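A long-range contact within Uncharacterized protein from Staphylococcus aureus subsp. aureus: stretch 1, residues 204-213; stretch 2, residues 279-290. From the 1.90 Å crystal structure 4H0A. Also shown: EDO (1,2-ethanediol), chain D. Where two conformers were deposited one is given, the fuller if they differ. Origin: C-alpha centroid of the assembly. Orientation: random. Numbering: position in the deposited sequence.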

ATOM      1  N   ASN A 204      -0.378  -5.522  12.466  1.00 30.14           N
ATOM      2  CA  ASN A 204      -0.006  -4.162  12.046  1.00 28.54           C
ATOM      3  C   ASN A 204      -0.308  -3.940  10.561  1.00 31.86           C
ATOM      4  O   ASN A 204      -0.619  -2.804  10.188  1.00 30.63           O
ATOM      5  N   GLN A 205      -0.247  -4.998   9.715  1.00 30.64           N
ATOM      6  CA  GLN A 205      -0.617  -4.854   8.301  0.50 30.96           C
ATOM      7  C   GLN A 205      -2.111  -4.588   8.221  1.00 35.77           C
ATOM      8  O   GLN A 205      -2.543  -3.830   7.366  1.00 35.61           O
ATOM      9  N   LEU A 206      -2.903  -5.217   9.124  1.00 33.56           N
ATOM     10  CA  LEU A 206      -4.351  -4.994   9.154  1.00 33.68           C
ATOM     11  C   LEU A 206      -4.642  -3.532   9.533  1.00 35.58           C
ATOM     12  O   LEU A 206      -5.508  -2.910   8.918  1.00 33.72           O
ATOM     13  N   ILE A 207      -3.913  -2.977  10.531  1.00 31.53           N
ATOM     14  CA  ILE A 207      -4.105  -1.576  10.932  1.00 29.95           C
ATOM     15  C   ILE A 207      -3.714  -0.661   9.765  1.00 32.98           C
ATOM     16  O   ILE A 207      -4.417   0.308   9.505  1.00 32.36           O
ATOM     17  N   SER A 208      -2.607  -0.954   9.074  1.00 30.27           N
ATOM     18  CA  SER A 208      -2.208  -0.156   7.897  1.00 30.89           C
ATOM     19  C   SER A 208      -3.249  -0.255   6.777  1.00 35.43           C
ATOM     20  O   SER A 208      -3.510   0.742   6.107  1.00 36.92           O
ATOM     21  N   LEU A 209      -3.855  -1.454   6.587  1.00 31.28           N
ATOM     22  CA  LEU A 209      -4.913  -1.654   5.590  1.00 32.21           C
ATOM     23  C   LEU A 209      -6.081  -0.702   5.893  1.00 34.35           C
ATOM     24  O   LEU A 209      -6.562  -0.033   4.993  1.00 33.83           O
ATOM     25  N   TYR A 210      -6.508  -0.617   7.161  1.00 31.30           N
ATOM     26  CA  TYR A 210      -7.584   0.300   7.561  1.00 31.10           C
ATOM     27  C   TYR A 210      -7.198   1.746   7.317  1.00 36.49           C
ATOM     28  O   TYR A 210      -7.991   2.526   6.784  1.00 36.75           O
ATOM     29  N   GLU A 211      -5.989   2.121   7.753  1.00 32.66           N
ATOM     30  CA  GLU A 211      -5.518   3.508   7.639  1.00 32.16           C
ATOM     31  C   GLU A 211      -5.364   3.949   6.193  1.00 35.61           C
ATOM     32  O   GLU A 211      -5.816   5.033   5.859  1.00 35.20           O
ATOM     33  N   VAL A 212      -4.729   3.120   5.341  1.00 32.51           N
ATOM     34  CA  VAL A 212      -4.532   3.499   3.939  1.00 32.59           C
ATOM     35  C   VAL A 212      -5.889   3.545   3.218  1.00 39.06           C
ATOM     36  O   VAL A 212      -6.097   4.421   2.374  1.00 39.01           O
ATOM     37  N   THR A 213      -6.827   2.646   3.569  1.00 36.66           N
ATOM     38  CA  THR A 213      -8.179   2.686   2.985  1.00 37.58           C
ATOM     39  C   THR A 213      -8.826   4.032   3.293  1.00 41.28           C
ATOM     40  O   THR A 213      -9.411   4.644   2.403  1.00 42.28           O
ATOM     41  N   PHE A 279       0.132 -10.659  -1.567  1.00 61.99           N
ATOM     42  CA  PHE A 279       0.672  -9.301  -1.481  1.00 57.28           C
ATOM     43  C   PHE A 279       1.642  -9.190  -0.307  1.00 59.22           C
ATOM     44  O   PHE A 279       1.458  -9.847   0.714  1.00 58.00           O
ATOM     45  N   ASN A 280       2.695  -8.385  -0.477  1.00 55.05           N
ATOM     46  CA  ASN A 280       3.743  -8.176   0.531  1.00 52.99           C
ATOM     47  C   ASN A 280       3.556  -6.898   1.334  1.00 51.03           C
ATOM     48  O   ASN A 280       4.169  -6.765   2.391  1.00 47.86           O
ATOM     49  N   ASP A 281       2.796  -5.923   0.812  1.00 44.94           N
ATOM     50  CA  ASP A 281       2.646  -4.646   1.495  1.00 42.41           C
ATOM     51  C   ASP A 281       1.313  -4.043   1.151  1.00 42.43           C
ATOM     52  O   ASP A 281       0.719  -4.381   0.122  1.00 43.45           O
ATOM     53  N   VAL A 282       0.855  -3.161   2.012  1.00 35.97           N
ATOM     54  CA  VAL A 282      -0.448  -2.531   1.857  1.00 35.98           C
ATOM     55  C   VAL A 282      -0.475  -1.575   0.635  1.00 40.27           C
ATOM     56  O   VAL A 282      -1.434  -1.666  -0.128  1.00 40.67           O
ATOM     57  N   PRO A 283       0.512  -0.684   0.379  1.00 36.75           N
ATOM     58  CA  PRO A 283       0.422   0.170  -0.823  1.00 37.39           C
ATOM     59  C   PRO A 283       0.226  -0.621  -2.121  1.00 41.84           C
ATOM     60  O   PRO A 283      -0.566  -0.196  -2.961  1.00 40.92           O
ATOM     61  N   THR A 284       0.890  -1.793  -2.279  1.00 39.54           N
ATOM     62  CA  THR A 284       0.715  -2.595  -3.499  1.00 41.19           C
ATOM     63  C   THR A 284      -0.691  -3.181  -3.555  1.00 46.12           C
ATOM     64  O   THR A 284      -1.319  -3.157  -4.609  1.00 47.92           O
ATOM     65  N   LEU A 285      -1.166  -3.732  -2.445  1.00 42.18           N
ATOM     66  CA  LEU A 285      -2.523  -4.280  -2.365  1.00 43.62           C
ATOM     67  C   LEU A 285      -3.587  -3.224  -2.709  1.00 46.58           C
ATOM     68  O   LEU A 285      -4.502  -3.517  -3.467  1.00 46.36           O
ATOM     69  N   ILE A 286      -3.501  -2.032  -2.096  1.00 42.32           N
ATOM     70  CA  ILE A 286      -4.466  -0.945  -2.326  1.00 42.39           C
ATOM     71  C   ILE A 286      -4.424  -0.515  -3.793  1.00 48.71           C
ATOM     72  O   ILE A 286      -5.481  -0.294  -4.376  1.00 49.49           O
ATOM     73  N   HIS A 287      -3.227  -0.433  -4.394  1.00 46.35           N
ATOM     74  CA  HIS A 287      -3.106  -0.102  -5.814  1.00 48.77           C
ATOM     75  C   HIS A 287      -3.898  -1.103  -6.679  1.00 55.00           C
ATOM     76  O   HIS A 287      -4.561  -0.682  -7.630  1.00 55.03           O
ATOM     77  N   SER A 288      -3.818  -2.413  -6.369  1.00 52.92           N
ATOM     78  CA  SER A 288      -4.534  -3.426  -7.147  1.00 55.94           C
ATOM     79  C   SER A 288      -6.046  -3.296  -6.966  1.00 59.60           C
ATOM     80  O   SER A 288      -6.773  -3.418  -7.947  1.00 61.58           O
ATOM     81  N   TRP A 289      -6.521  -2.984  -5.744  1.00 53.98           N
ATOM     82  CA  TRP A 289      -7.960  -2.775  -5.520  1.00 54.21           C
ATOM     83  C   TRP A 289      -8.431  -1.474  -6.186  1.00 57.66           C
ATOM     84  O   TRP A 289      -9.488  -1.467  -6.819  1.00 60.39           O
HETATM   85  N   MSE A 290      -7.633  -0.398  -6.093  1.00 51.07           N
HETATM   86  CA  MSE A 290      -7.966   0.894  -6.714  1.00 50.58           C
HETATM   87  C   MSE A 290      -8.018   0.797  -8.258  1.00 58.24           C
HETATM   88  O   MSE A 290      -8.692   1.615  -8.880  1.00 57.70           O
TER

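Two helices, 204-213 and 282-290, meet with their axes 10.1 Å apart at closest approach and 45° between their directions. No hydrogen bond crosses between the stretches, so the contact rests on shape.

The main bump is Val282, at the start of the second helix. Its CA lies 5.9 Å from the CA of Leu209, the closest backbone register. Its side chain, chi1 t, points toward the first helix and sits as a knob in a hole formed by Gln205, Ser208, Leu209 and Val212. CG2 of Val282 comes within 3.5 Å of the backbone O of Gln205. CG1 of Val282 lies 3.8 Å from CG2 of Val212. Gln205, m at chi1 and chi2, forms one wall, with its NE2 3.8 Å from Val282 CG2. That amide nitrogen finds its hydrogen bond elsewhere in the structure.

Further along, Val212 (t) and Ile286 (m, m) both point toward the partner helix. Val212 CG1 touches Ile286 CG1 at 3.7 Å. CD1 of Ile286 reaches 3.6 Å from OG1 of Thr213. Thr213 OG1 donates to Leu209 O at 2.8 Å, so its polar need is met within its own helix.

Leu209 (t, p) leaves its backbone sideways, but its end comes nearer to the second helix. Its CD1 fills a hollow among three side chains: it lies 3.6 Å from Leu285 CD2, 4.3 Å from Ile286 CD1 and 4.0 Å from Trp289 CZ3. It meets the Trp289 ring obliquely.

Asp281 (p) points away and caps the second helix. Its OD2 accepts from Thr284 N at 3.1 Å, and its OD1 from Thr284 OG1 at 2.7 Å. Asn204 (m) lies outside the contact and holds a 1,2-ethanediol, probably from the crystallisation liquor. Asn204 OD1 accepts from EDO O2 at 2.8 Å, and Asn204 ND2 donates to EDO O1 at 3.0 Å.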

ATOM      1  CB  ASN A 204       1.443  -3.867  12.373  1.00 27.02           C
ATOM      2  CG  ASN A 204       1.568  -3.465  13.810  1.00 35.46           C
ATOM      3  OD1 ASN A 204       1.137  -2.371  14.167  1.00 29.69           O
ATOM      4  ND2 ASN A 204       2.001  -4.370  14.681  1.00 25.70           N
ATOM      5  CB  GLN A 205      -0.251  -6.097   7.463  0.50 33.41           C
ATOM      6  CG  GLN A 205       1.246  -6.391   7.320  0.50 38.41           C
ATOM      7  CD  GLN A 205       2.053  -5.235   6.793  0.50 46.92           C
ATOM      8  OE1 GLN A 205       2.914  -4.685   7.486  0.50 37.79           O
ATOM      9  NE2 GLN A 205       1.816  -4.860   5.551  0.50 39.20           N
ATOM     10  CB  LEU A 206      -5.043  -5.958  10.148  1.00 34.59           C
ATOM     11  CG  LEU A 206      -6.546  -5.736  10.378  1.00 38.31           C
ATOM     12  CD1 LEU A 206      -7.326  -5.818   9.051  1.00 38.96           C
ATOM     13  CD2 LEU A 206      -7.091  -6.735  11.381  1.00 38.63           C
ATOM     14  CB  ILE A 207      -3.330  -1.220  12.237  1.00 31.73           C
ATOM     15  CG1 ILE A 207      -3.947  -1.976  13.433  1.00 32.52           C
ATOM     16  CG2 ILE A 207      -3.378   0.308  12.505  1.00 30.05           C
ATOM     17  CD1 ILE A 207      -2.982  -2.203  14.574  1.00 36.10           C
ATOM     18  CB  SER A 208      -0.863  -0.625   7.363  1.00 34.55           C
ATOM     19  OG  SER A 208       0.148  -0.329   8.307  1.00 36.58           O
ATOM     20  CB  LEU A 209      -5.391  -3.123   5.574  1.00 33.53           C
ATOM     21  CG  LEU A 209      -6.588  -3.448   4.649  1.00 40.06           C
ATOM     22  CD1 LEU A 209      -6.191  -3.311   3.192  1.00 41.28           C
ATOM     23  CD2 LEU A 209      -7.115  -4.842   4.926  1.00 42.16           C
ATOM     24  CB  TYR A 210      -7.913   0.152   9.069  1.00 31.30           C
ATOM     25  CG  TYR A 210      -8.486  -1.176   9.525  1.00 32.55           C
ATOM     26  CD1 TYR A 210      -9.440  -1.852   8.765  1.00 35.95           C
ATOM     27  CD2 TYR A 210      -8.190  -1.680  10.790  1.00 32.90           C
ATOM     28  CE1 TYR A 210     -10.035  -3.028   9.223  1.00 36.48           C
ATOM     29  CE2 TYR A 210      -8.806  -2.836  11.274  1.00 34.54           C
ATOM     30  CZ  TYR A 210      -9.732  -3.506  10.487  1.00 39.86           C
ATOM     31  OH  TYR A 210     -10.306  -4.683  10.918  1.00 36.75           O
ATOM     32  CB  GLU A 211      -4.175   3.685   8.355  1.00 32.13           C
ATOM     33  CG  GLU A 211      -4.305   3.644   9.867  1.00 34.54           C
ATOM     34  CD  GLU A 211      -2.988   3.646  10.615  1.00 38.83           C
ATOM     35  OE1 GLU A 211      -1.926   3.429   9.989  1.00 31.13           O
ATOM     36  OE2 GLU A 211      -3.024   3.886  11.843  1.00 34.50           O
ATOM     37  CB  VAL A 212      -3.517   2.596   3.207  1.00 35.42           C
ATOM     38  CG1 VAL A 212      -3.463   2.968   1.717  1.00 35.37           C
ATOM     39  CG2 VAL A 212      -2.132   2.739   3.832  1.00 34.22           C
ATOM     40  CB  THR A 213      -9.042   1.536   3.522  1.00 40.11           C
ATOM     41  OG1 THR A 213      -8.537   0.315   2.991  1.00 42.76           O
ATOM     42  CG2 THR A 213     -10.538   1.698   3.177  1.00 38.30           C
ATOM     43  CB  PHE A 279      -0.453  -8.260  -1.368  1.00 56.45           C
ATOM     44  CG  PHE A 279      -1.195  -8.071  -2.670  1.00 58.13           C
ATOM     45  CD1 PHE A 279      -0.753  -7.155  -3.610  1.00 58.95           C
ATOM     46  CD2 PHE A 279      -2.315  -8.834  -2.970  1.00 61.74           C
ATOM     47  CE1 PHE A 279      -1.428  -6.993  -4.825  1.00 63.11           C
ATOM     48  CE2 PHE A 279      -2.987  -8.671  -4.184  1.00 64.41           C
ATOM     49  CZ  PHE A 279      -2.536  -7.755  -5.105  1.00 62.83           C
ATOM     50  CB  ASN A 280       5.113  -8.100  -0.162  1.00 58.41           C
ATOM     51  CG  ASN A 280       5.525  -9.390  -0.819  1.00 79.16           C
ATOM     52  OD1 ASN A 280       5.244 -10.482  -0.312  1.00 70.13           O
ATOM     53  ND2 ASN A 280       6.220  -9.300  -1.948  1.00 73.05           N
ATOM     54  CB  ASP A 281       3.797  -3.700   1.102  1.00 43.84           C
ATOM     55  CG  ASP A 281       3.774  -3.375  -0.366  1.00 53.66           C
ATOM     56  OD1 ASP A 281       3.878  -4.313  -1.179  1.00 59.66           O
ATOM     57  OD2 ASP A 281       3.575  -2.198  -0.708  1.00 51.88           O
ATOM     58  CB  VAL A 282      -0.876  -1.858   3.178  1.00 37.65           C
ATOM     59  CG1 VAL A 282      -2.105  -0.973   2.986  1.00 37.13           C
ATOM     60  CG2 VAL A 282      -1.147  -2.930   4.235  1.00 37.34           C
ATOM     61  CB  PRO A 283       1.764   0.909  -0.816  1.00 38.74           C
ATOM     62  CG  PRO A 283       2.067   1.042   0.663  1.00 40.82           C
ATOM     63  CD  PRO A 283       1.687  -0.318   1.199  1.00 37.23           C
ATOM     64  CB  THR A 284       1.764  -3.712  -3.601  1.00 48.11           C
ATOM     65  OG1 THR A 284       3.048  -3.128  -3.449  1.00 47.54           O
ATOM     66  CG2 THR A 284       1.700  -4.452  -4.933  1.00 49.21           C
ATOM     67  CB  LEU A 285      -2.790  -4.806  -0.939  1.00 42.56           C
ATOM     68  CG  LEU A 285      -4.225  -5.270  -0.696  1.00 49.05           C
ATOM     69  CD1 LEU A 285      -4.504  -6.596  -1.375  1.00 51.68           C
ATOM     70  CD2 LEU A 285      -4.499  -5.303   0.718  1.00 51.71           C
ATOM     71  CB  ILE A 286      -4.211   0.236  -1.358  1.00 43.41           C
ATOM     72  CG1 ILE A 286      -4.621  -0.185   0.080  1.00 42.65           C
ATOM     73  CG2 ILE A 286      -4.949   1.529  -1.817  1.00 44.18           C
ATOM     74  CD1 ILE A 286      -6.141  -0.115   0.388  1.00 50.21           C
ATOM     75  CB  HIS A 287      -1.628  -0.070  -6.257  1.00 50.25           C
ATOM     76  CG  HIS A 287      -1.461  -0.044  -7.746  1.00 56.71           C
ATOM     77  ND1 HIS A 287      -1.200  -1.199  -8.458  1.00 60.84           N
ATOM     78  CD2 HIS A 287      -1.622   0.979  -8.616  1.00 59.84           C
ATOM     79  CE1 HIS A 287      -1.165  -0.838  -9.729  1.00 62.69           C
ATOM     80  NE2 HIS A 287      -1.424   0.461  -9.872  1.00 62.65           N
ATOM     81  CB  SER A 288      -4.066  -4.831  -6.784  1.00 60.83           C
ATOM     82  OG  SER A 288      -2.721  -5.006  -7.196  1.00 71.76           O
ATOM     83  CB  TRP A 289      -8.294  -2.764  -4.019  1.00 50.56           C
ATOM     84  CG  TRP A 289      -8.194  -4.105  -3.354  1.00 51.81           C
ATOM     85  CD1 TRP A 289      -7.879  -5.297  -3.938  1.00 56.59           C
ATOM     86  CD2 TRP A 289      -8.371  -4.378  -1.960  1.00 50.13           C
ATOM     87  NE1 TRP A 289      -7.889  -6.300  -3.001  1.00 55.86           N
ATOM     88  CE2 TRP A 289      -8.145  -5.758  -1.770  1.00 55.10           C
ATOM     89  CE3 TRP A 289      -8.698  -3.589  -0.848  1.00 49.32           C
ATOM     90  CZ2 TRP A 289      -8.278  -6.373  -0.519  1.00 53.50           C
ATOM     91  CZ3 TRP A 289      -8.838  -4.201   0.387  1.00 50.10           C
ATOM     92  CH2 TRP A 289      -8.626  -5.574   0.543  1.00 51.78           C
HETATM   93  CB  MSE A 290      -6.934   1.982  -6.322  1.00 49.68           C
HETATM   94  CG  MSE A 290      -6.988   2.444  -4.847  1.00 52.63           C
HETATM   95 SE   MSE A 290      -8.573   3.439  -4.401  0.75 60.18          SE
HETATM   96  CE  MSE A 290      -8.443   4.913  -5.636  1.00 57.94           C
TER
HETATM   97  C1  EDO D 402       3.294  -2.380  17.730  1.00 36.32           C
HETATM   98  O1  EDO D 402       3.067  -3.806  17.444  1.00 34.13           O
HETATM   99  C2  EDO D 402       2.562  -1.381  16.815  1.00 33.83           C
HETATM  100  O2  EDO D 402       1.107  -1.515  16.811  1.00 30.79           O